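Side-chain contacts in SxtG (Microseira wollei, PDB 6U1R), which is an amidinotransferase of the saxitoxin biosynthetic pathway and probably transfers an amidino group from a donor to an acceptor substrate: residues A[59-62]-A[63-67]; A[151-154]-A[155-158]; A[185-189]-A[190-194]; A[340-343]-A[344-348]. All blocks are in the same frame, centred on the assembly; numbering follows the deposited sequence.

Interaction 1. Residues A[59-62]-A[63-67]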
# COMPACT_ATOMS: atom_id res chain seq x y z
N TRP A 59 -23.95 -3.99 -9.75
CA TRP A 59 -24.34 -2.64 -10.13
C TRP A 59 -23.69 -2.19 -11.44
O TRP A 59 -23.89 -1.03 -11.85
CB TRP A 59 -24.02 -1.67 -8.99
CG TRP A 59 -24.79 -2.03 -7.75
CD1 TRP A 59 -24.29 -2.51 -6.58
CD2 TRP A 59 -26.22 -1.97 -7.58
NE1 TRP A 59 -25.31 -2.76 -5.69
CE2 TRP A 59 -26.50 -2.42 -6.27
CE3 TRP A 59 -27.27 -1.56 -8.40
CZ2 TRP A 59 -27.81 -2.48 -5.77
CZ3 TRP A 59 -28.57 -1.63 -7.90
CH2 TRP A 59 -28.82 -2.08 -6.60
N THR A 60 -22.95 -3.06 -12.11
CA THR A 60 -22.50 -2.80 -13.46
C THR A 60 -23.49 -3.31 -14.50
O THR A 60 -23.18 -3.29 -15.69
CB THR A 60 -21.13 -3.43 -13.71
OG1 THR A 60 -21.21 -4.86 -13.60
CG2 THR A 60 -20.14 -2.91 -12.70
N PHE A 61 -24.68 -3.74 -14.07
CA PHE A 61 -25.69 -4.25 -14.99
C PHE A 61 -26.93 -3.37 -14.94
O PHE A 61 -27.44 -3.09 -13.85
CB PHE A 61 -26.07 -5.69 -14.62
CG PHE A 61 -24.94 -6.67 -14.73
CD1 PHE A 61 -24.65 -7.26 -15.94
CD2 PHE A 61 -24.15 -6.99 -13.63
CE1 PHE A 61 -23.60 -8.16 -16.06
CE2 PHE A 61 -23.09 -7.89 -13.75
CZ PHE A 61 -22.83 -8.47 -14.96
N PRO A 62 -27.47 -2.94 -16.08
CA PRO A 62 -28.80 -2.33 -16.05
C PRO A 62 -29.80 -3.36 -15.55
O PRO A 62 -29.62 -4.57 -15.73
CB PRO A 62 -29.06 -1.93 -17.51
CG PRO A 62 -28.18 -2.84 -18.32
CD PRO A 62 -26.97 -3.14 -17.46
N LEU A 63 -30.85 -2.87 -14.88
CA LEU A 63 -31.79 -3.78 -14.22
C LEU A 63 -32.26 -4.90 -15.14
O LEU A 63 -32.48 -6.03 -14.69
CB LEU A 63 -32.99 -2.99 -13.68
CG LEU A 63 -34.14 -3.83 -13.12
CD1 LEU A 63 -33.65 -4.78 -12.02
CD2 LEU A 63 -35.24 -2.92 -12.60
N GLU A 64 -32.41 -4.62 -16.44
CA GLU A 64 -32.94 -5.63 -17.35
C GLU A 64 -31.92 -6.74 -17.65
O GLU A 64 -32.32 -7.80 -18.14
CB GLU A 64 -33.43 -4.98 -18.65
CG GLU A 64 -32.35 -4.30 -19.50
CD GLU A 64 -32.10 -2.84 -19.12
OE1 GLU A 64 -32.61 -2.39 -18.07
OE2 GLU A 64 -31.38 -2.16 -19.88
N GLU A 65 -30.63 -6.52 -17.38
CA GLU A 65 -29.62 -7.56 -17.50
C GLU A 65 -29.34 -8.30 -16.19
O GLU A 65 -28.61 -9.30 -16.20
CB GLU A 65 -28.31 -6.97 -18.03
CG GLU A 65 -28.34 -6.62 -19.50
CD GLU A 65 -27.22 -5.68 -19.88
OE1 GLU A 65 -26.14 -5.76 -19.25
OE2 GLU A 65 -27.40 -4.85 -20.80
N LEU A 66 -29.90 -7.84 -15.07
CA LEU A 66 -29.54 -8.40 -13.77
C LEU A 66 -29.98 -9.86 -13.65
O LEU A 66 -29.28 -10.67 -13.03
CB LEU A 66 -30.15 -7.56 -12.65
CG LEU A 66 -29.96 -8.10 -11.23
CD1 LEU A 66 -28.47 -8.11 -10.85
CD2 LEU A 66 -30.78 -7.29 -10.23
N ALA A 67 -31.13 -10.20 -14.22
CA ALA A 67 -31.65 -11.56 -14.07
C ALA A 67 -30.69 -12.58 -14.66
O ALA A 67 -30.41 -13.61 -14.05
CB ALA A 67 -33.03 -11.68 -14.73
O HOH W 1 -23.77 -4.79 -18.42
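P62 meets E64 and E65 in the opening turn of helix 63-72, where the chain leaves the loop that follows helix 53-57 and begins to wind. The backbone part is an i to i+3 bond: E65 N gives its hydrogen to P62 O over 2.7 Å, standing above the carbonyl plane, 42° out of it. The next step, L66 N to L63 O, repeats the pattern one residue on.

Two carboxylates then press against the proline ring. E65 sends its chain back, extended beyond CG, and brings the carboxylate obliquely over to the pyrrolidine carbons, OE2 at 3.3 Å from P62 CG and OE1 at 3.3 Å from P62 CD. E64 arrives by another path: its CG sits between the backbone N and the carbonyl carbon (chi1 65°), and a bend at chi2 folds the end back until OE2 lies 3.3 Å from P62 CB. These are close approaches of CH groups and carboxylate oxygens.

The aromatic contribution is lighter. F61 offers an edge to E65, CD1 lying 3.9 Å from OE1, with the ring and the carboxylate 82° apart. F61 itself is buried on L73 and L314, while W59, earlier in the loop, meets F194 and F196 edge-to-face.

Water closes the circuit across the turn. One molecule donates to the backbone T60 O at 3.2 Å and to E65 OE1 at 2.7 Å, so the carboxylate oxygen beside P62 CD also has a polar partner.

Interaction 2. Residues A[151-154]-A[155-158]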
# COMPACT_ATOMS: atom_id res chain seq x y z
N MET A 151 -7.95 -1.18 -4.05
CA MET A 151 -9.13 -1.55 -4.80
C MET A 151 -10.30 -1.92 -3.90
O MET A 151 -10.14 -2.61 -2.88
CB MET A 151 -8.80 -2.69 -5.75
CG MET A 151 -7.68 -2.32 -6.76
SD MET A 151 -7.29 -3.66 -7.92
CE MET A 151 -8.63 -3.54 -9.10
N ALA A 152 -11.50 -1.48 -4.29
CA ALA A 152 -12.70 -1.71 -3.48
C ALA A 152 -13.23 -3.13 -3.58
O ALA A 152 -13.97 -3.58 -2.68
CB ALA A 152 -13.81 -0.73 -3.88
N ASP A 153 -12.88 -3.86 -4.64
CA ASP A 153 -13.41 -5.21 -4.85
C ASP A 153 -12.59 -6.21 -4.04
O ASP A 153 -11.42 -6.48 -4.33
CB ASP A 153 -13.40 -5.53 -6.34
CG ASP A 153 -14.16 -6.81 -6.66
OD1 ASP A 153 -14.13 -7.73 -5.82
OD2 ASP A 153 -14.77 -6.89 -7.75
N ARG A 154 -13.23 -6.76 -2.99
CA ARG A 154 -12.59 -7.74 -2.12
C ARG A 154 -11.94 -8.88 -2.89
O ARG A 154 -10.87 -9.36 -2.50
CB ARG A 154 -13.62 -8.31 -1.14
CG ARG A 154 -14.10 -7.33 -0.09
CD ARG A 154 -15.33 -7.89 0.60
NE ARG A 154 -15.73 -7.11 1.76
CZ ARG A 154 -16.95 -7.14 2.30
NH1 ARG A 154 -17.90 -7.92 1.77
NH2 ARG A 154 -17.21 -6.40 3.38
N ASN A 155 -12.57 -9.38 -3.96
CA ASN A 155 -11.99 -10.51 -4.67
C ASN A 155 -10.69 -10.15 -5.37
O ASN A 155 -9.96 -11.05 -5.79
CB ASN A 155 -12.98 -11.07 -5.67
CG ASN A 155 -14.19 -11.67 -5.01
OD1 ASN A 155 -15.13 -10.97 -4.67
ND2 ASN A 155 -14.17 -13.00 -4.80
N ARG A 156 -10.39 -8.86 -5.53
CA ARG A 156 -9.18 -8.42 -6.21
C ARG A 156 -8.08 -7.99 -5.24
O ARG A 156 -7.07 -7.43 -5.67
CB ARG A 156 -9.54 -7.28 -7.18
CG ARG A 156 -10.74 -7.62 -8.06
CD ARG A 156 -10.98 -6.59 -9.16
NE ARG A 156 -9.99 -6.69 -10.23
CZ ARG A 156 -10.05 -5.99 -11.36
NH1 ARG A 156 -11.05 -5.16 -11.57
NH2 ARG A 156 -9.12 -6.17 -12.30
N TYR A 157 -8.21 -8.33 -3.95
CA TYR A 157 -7.29 -7.89 -2.90
C TYR A 157 -5.84 -8.27 -3.18
O TYR A 157 -4.92 -7.56 -2.75
CB TYR A 157 -7.71 -8.53 -1.58
CG TYR A 157 -7.54 -7.71 -0.31
CD1 TYR A 157 -8.13 -6.46 -0.18
CD2 TYR A 157 -6.88 -8.24 0.78
CE1 TYR A 157 -8.03 -5.76 1.01
CE2 TYR A 157 -6.77 -7.56 1.96
CZ TYR A 157 -7.36 -6.32 2.08
OH TYR A 157 -7.23 -5.67 3.29
N PHE A 158 -5.62 -9.41 -3.82
CA PHE A 158 -4.29 -9.93 -4.07
C PHE A 158 -3.97 -9.99 -5.56
O PHE A 158 -3.10 -10.76 -5.99
CB PHE A 158 -4.13 -11.31 -3.43
CG PHE A 158 -4.16 -11.27 -1.93
CD1 PHE A 158 -3.11 -10.71 -1.24
CD2 PHE A 158 -5.26 -11.74 -1.21
CE1 PHE A 158 -3.11 -10.62 0.14
CE2 PHE A 158 -5.27 -11.65 0.18
CZ PHE A 158 -4.20 -11.09 0.85
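M151 meets R156 in a loop with a short 3-10-like turn around 154-155, between strand 145-148 and helix 164-172. D153 opens the turn with an Asx turn. Its CG lies anti to the backbone N (chi1 -170°), which carries OD1 forward to take the hydrogen of N155 N at 2.9 Å, on the anti side of the carboxylate and somewhat out of its plane. D153 O accepts from R156 N, and R154 O from Y157 N, two i to i+3 bonds that wind the backbone.

The long side chains settle by their bends. M151 runs straight to SD and then turns at chi3 (79°), swinging CE over one face of the R156 guanidinium, off toward the rim, 3.6 Å from both NE and CZ. R156 meets it with a kink of its own at chi3 (74°); before the kink, its CG packs 3.8 Å from D153 CG, with the two flat groups almost perpendicular. The charged ends of this pair stay apart, D153 OD2 and R156 NE being 5.4 Å from each other. R156 NH2 instead forms salt bridges with E159 and D137, and D153 OD2 bonds to N57.

This loop lies beside the predicted active site: the side chain of M151 is about 4 Å from that of D215 and that of R156 about 4 Å from that of H264. R154, extended from CG to NE, reaches L185 O with its NH2, and N155 donates through ND2 to S128 O and T76 O. The CB of N155 rests 3.5 Å from D153 OD1.

Interaction 3. Residues A[185-189]-A[190-194]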
# COMPACT_ATOMS: atom_id res chain seq x y z
N LEU A 185 -12.02 -2.80 3.72
CA LEU A 185 -13.16 -3.31 2.97
C LEU A 185 -14.20 -3.93 3.91
O LEU A 185 -14.83 -4.94 3.59
CB LEU A 185 -12.73 -4.28 1.88
CG LEU A 185 -11.69 -3.71 0.89
CD1 LEU A 185 -11.40 -4.69 -0.27
CD2 LEU A 185 -12.15 -2.37 0.35
N PHE A 186 -14.40 -3.27 5.06
CA PHE A 186 -15.55 -3.57 5.90
C PHE A 186 -16.86 -3.31 5.15
O PHE A 186 -16.92 -2.58 4.15
CB PHE A 186 -15.53 -2.70 7.17
CG PHE A 186 -14.43 -3.02 8.15
CD1 PHE A 186 -13.55 -4.08 7.98
CD2 PHE A 186 -14.29 -2.24 9.29
CE1 PHE A 186 -12.56 -4.35 8.92
CE2 PHE A 186 -13.31 -2.51 10.23
CZ PHE A 186 -12.45 -3.56 10.05
N ASP A 187 -17.95 -3.88 5.69
CA ASP A 187 -19.26 -3.60 5.12
C ASP A 187 -19.54 -2.10 5.03
O ASP A 187 -20.26 -1.67 4.13
CB ASP A 187 -20.36 -4.27 5.96
CG ASP A 187 -20.46 -5.77 5.72
OD1 ASP A 187 -19.79 -6.32 4.81
OD2 ASP A 187 -21.25 -6.41 6.46
N ALA A 188 -18.97 -1.29 5.93
CA ALA A 188 -19.22 0.15 5.91
C ALA A 188 -18.76 0.84 4.62
O ALA A 188 -19.17 1.98 4.37
CB ALA A 188 -18.54 0.82 7.11
N GLN A 189 -17.90 0.19 3.83
CA GLN A 189 -17.43 0.74 2.56
C GLN A 189 -18.48 0.65 1.45
O GLN A 189 -18.29 1.23 0.38
CB GLN A 189 -16.13 0.02 2.15
CG GLN A 189 -15.46 0.55 0.86
CD GLN A 189 -15.05 2.01 0.94
OE1 GLN A 189 -15.00 2.60 2.01
NE2 GLN A 189 -14.74 2.60 -0.22
N TYR A 190 -19.62 -0.02 1.70
CA TYR A 190 -20.61 -0.27 0.66
C TYR A 190 -21.99 0.13 1.16
O TYR A 190 -22.33 -0.10 2.33
CB TYR A 190 -20.61 -1.75 0.23
CG TYR A 190 -19.22 -2.32 0.03
CD1 TYR A 190 -18.48 -2.02 -1.10
CD2 TYR A 190 -18.66 -3.16 0.98
CE1 TYR A 190 -17.19 -2.54 -1.28
CE2 TYR A 190 -17.39 -3.69 0.82
CZ TYR A 190 -16.65 -3.37 -0.32
OH TYR A 190 -15.39 -3.91 -0.45
N ASP A 191 -22.79 0.71 0.27
CA ASP A 191 -24.16 1.15 0.56
C ASP A 191 -25.09 -0.02 0.28
O ASP A 191 -25.44 -0.28 -0.87
CB ASP A 191 -24.51 2.37 -0.27
CG ASP A 191 -25.93 2.86 -0.03
OD1 ASP A 191 -26.67 2.24 0.75
OD2 ASP A 191 -26.31 3.86 -0.68
N PHE A 192 -25.49 -0.74 1.32
CA PHE A 192 -26.35 -1.90 1.07
C PHE A 192 -27.80 -1.52 0.82
O PHE A 192 -28.61 -2.40 0.53
CB PHE A 192 -26.23 -2.89 2.23
CG PHE A 192 -24.92 -3.63 2.24
CD1 PHE A 192 -24.75 -4.76 1.45
CD2 PHE A 192 -23.85 -3.18 3.00
CE1 PHE A 192 -23.54 -5.44 1.43
CE2 PHE A 192 -22.63 -3.87 3.00
CZ PHE A 192 -22.48 -5.00 2.22
N ASN A 193 -28.14 -0.23 0.87
CA ASN A 193 -29.46 0.23 0.45
C ASN A 193 -29.42 0.86 -0.94
O ASN A 193 -30.38 1.54 -1.33
CB ASN A 193 -30.02 1.22 1.47
CG ASN A 193 -30.13 0.61 2.85
OD1 ASN A 193 -30.49 -0.55 3.00
ND2 ASN A 193 -29.79 1.39 3.88
N PHE A 194 -28.35 0.63 -1.71
CA PHE A 194 -28.17 1.36 -2.96
C PHE A 194 -29.27 1.02 -3.96
O PHE A 194 -29.70 -0.13 -4.07
CB PHE A 194 -26.80 1.05 -3.58
CG PHE A 194 -26.56 1.79 -4.86
CD1 PHE A 194 -26.10 3.10 -4.84
CD2 PHE A 194 -26.81 1.19 -6.09
CE1 PHE A 194 -25.88 3.79 -6.02
CE2 PHE A 194 -26.59 1.88 -7.28
CZ PHE A 194 -26.14 3.18 -7.24
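D187 O takes the hydrogen of Y190 N at 3.0 Å in a nearly straight bond (160°), closing the 3-10 segment 187-189 just as the chain straightens into Y190. Further on comes a type I turn from D191 to F194, and within it D191 OD1 accepts from N193 N, an Asx turn.

Y190 swings its ring back along the residues before it. CB of Q189 sits over the centre of that ring in a CH-pi contact, 4.1 Å from the centroid and only 8° off the normal; Q189 CG touches Y190 CE1, and the chain then bends away so that its OE1 meets E211 N. At the far end, Y190 OH lies 3.6 Å from L185 CB and is hydrogen-bonded to A152 O. F192 presents an edge: its CE2 is 3.4 Å from D187 O and 3.8 Å from D187 CB, with ring and carboxylate 70° apart. The carboxylate of D187 itself goes to a salt bridge with R154.

F186 meets W161 of the second subunit edge-to-face. Within the long connection from strand 176-179 to strand 219-222, Y190 packs on P55 and I56 and F192 on P55, both against helix 53-57.

Interaction 4. Residues A[340-343]-A[344-348]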
# COMPACT_ATOMS: atom_id res chain seq x y z
N MET A 340 -15.86 3.11 -35.46
CA MET A 340 -14.67 3.67 -34.83
C MET A 340 -13.48 3.68 -35.78
O MET A 340 -12.72 4.65 -35.82
CB MET A 340 -14.31 2.90 -33.56
CG MET A 340 -13.17 3.52 -32.76
SD MET A 340 -13.60 5.14 -32.04
CE MET A 340 -14.71 4.64 -30.77
N ILE A 341 -13.27 2.58 -36.53
CA ILE A 341 -12.14 2.51 -37.46
C ILE A 341 -12.22 3.65 -38.48
O ILE A 341 -11.22 4.35 -38.74
CB ILE A 341 -12.09 1.13 -38.16
CG1 ILE A 341 -11.77 0.05 -37.13
CG2 ILE A 341 -11.05 1.10 -39.29
CD1 ILE A 341 -12.11 -1.35 -37.59
N LYS A 342 -13.41 3.87 -39.04
CA LYS A 342 -13.57 4.94 -40.03
C LYS A 342 -13.35 6.32 -39.41
O LYS A 342 -12.68 7.17 -40.00
CB LYS A 342 -14.96 4.86 -40.67
CG LYS A 342 -15.20 6.03 -41.65
CD LYS A 342 -16.54 5.94 -42.33
CE LYS A 342 -16.76 7.20 -43.17
NZ LYS A 342 -18.18 7.31 -43.62
N ALA A 343 -13.92 6.56 -38.23
CA ALA A 343 -13.75 7.86 -37.59
C ALA A 343 -12.29 8.13 -37.26
O ALA A 343 -11.78 9.24 -37.49
CB ALA A 343 -14.61 7.94 -36.33
N LEU A 344 -11.59 7.13 -36.73
CA LEU A 344 -10.17 7.30 -36.44
C LEU A 344 -9.38 7.67 -37.69
O LEU A 344 -8.54 8.57 -37.65
CB LEU A 344 -9.61 6.03 -35.81
CG LEU A 344 -10.10 5.81 -34.37
CD1 LEU A 344 -9.74 4.43 -33.91
CD2 LEU A 344 -9.50 6.88 -33.42
N LYS A 345 -9.64 6.99 -38.81
CA LYS A 345 -8.95 7.35 -40.05
C LYS A 345 -9.27 8.78 -40.46
O LYS A 345 -8.37 9.55 -40.81
CB LYS A 345 -9.36 6.39 -41.17
CG LYS A 345 -8.81 5.00 -41.04
CD LYS A 345 -9.38 4.04 -42.10
CE LYS A 345 -9.19 4.57 -43.51
NZ LYS A 345 -9.15 3.46 -44.52
N ASP A 346 -10.55 9.14 -40.43
CA ASP A 346 -10.94 10.48 -40.84
C ASP A 346 -10.35 11.54 -39.92
O ASP A 346 -10.08 12.66 -40.37
CB ASP A 346 -12.47 10.59 -40.89
CG ASP A 346 -13.08 9.71 -42.00
OD1 ASP A 346 -12.33 9.16 -42.84
OD2 ASP A 346 -14.32 9.57 -42.02
N TRP A 347 -10.11 11.20 -38.64
CA TRP A 347 -9.48 12.14 -37.72
C TRP A 347 -7.96 12.19 -37.85
O TRP A 347 -7.32 12.94 -37.11
CB TRP A 347 -9.85 11.77 -36.27
CG TRP A 347 -11.27 12.11 -35.88
CD1 TRP A 347 -12.00 13.20 -36.28
CD2 TRP A 347 -12.11 11.36 -35.00
NE1 TRP A 347 -13.26 13.15 -35.70
CE2 TRP A 347 -13.35 12.04 -34.91
CE3 TRP A 347 -11.95 10.17 -34.27
CZ2 TRP A 347 -14.41 11.57 -34.13
CZ3 TRP A 347 -13.00 9.71 -33.50
CH2 TRP A 347 -14.23 10.41 -33.45
N GLY A 348 -7.37 11.40 -38.74
CA GLY A 348 -5.95 11.45 -39.02
C GLY A 348 -5.10 10.38 -38.36
O GLY A 348 -3.87 10.45 -38.45
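A343 and W347 meet at the C-terminal end of helix 338-346, the helix of a beta-alpha-beta unit between strands 330-334 and 350-354, which finishes in a Schellman motif.

Take W347 from its root. CB lies 3.4 Å from A343 O, the same oxygen that accepts W347 N at 2.8 Å. CG lies 3.3 Å from A343 O, because chi1 (-74°) sets it beside the backbone N, and the indole lies across the preceding turn. CD2 and CE3 stay near A343 O, which stands over one face of the ring, off toward the rim. Farther out, CZ3 reaches A343 CB at 3.7 Å. That methyl lies over the face of the six-membered ring in a CH-pi contact, 3.9 Å from its centroid and 19° off the normal. The indole also touches L278 of strand 276-279.

One turn back along the helix, M340 CG packs 3.7 Å from L344 CD1, and these two residues contact V333 and V331 of strand 330-334. K342 CE approaches D346 OD2, although their charged atoms do not touch. G348, at positive phi (100°), ends the helix with its N bonded to K345 O at 3.0 Å.

Interactions 1, 2 and 3 cluster, whereas interaction 4 stands apart, its centre 32 to 43 Å from theirs and on the opposite side of the chain's centre from interactions 2 and 3. Interactions 2 and 3 are the most directly joined: their centres are about 14 Å apart, and besides the polar links between them M151 O packs 3.6 Å from L185 CD1. Interaction 1 meets interaction 3 through W59, whose CH2 comes 3.3 Å from F194 O, but does not touch interaction 2. Of the four, interaction 2 lies nearest the predicted active site; from interaction 3 the side chain of L185 is about 9 Å from that of D215.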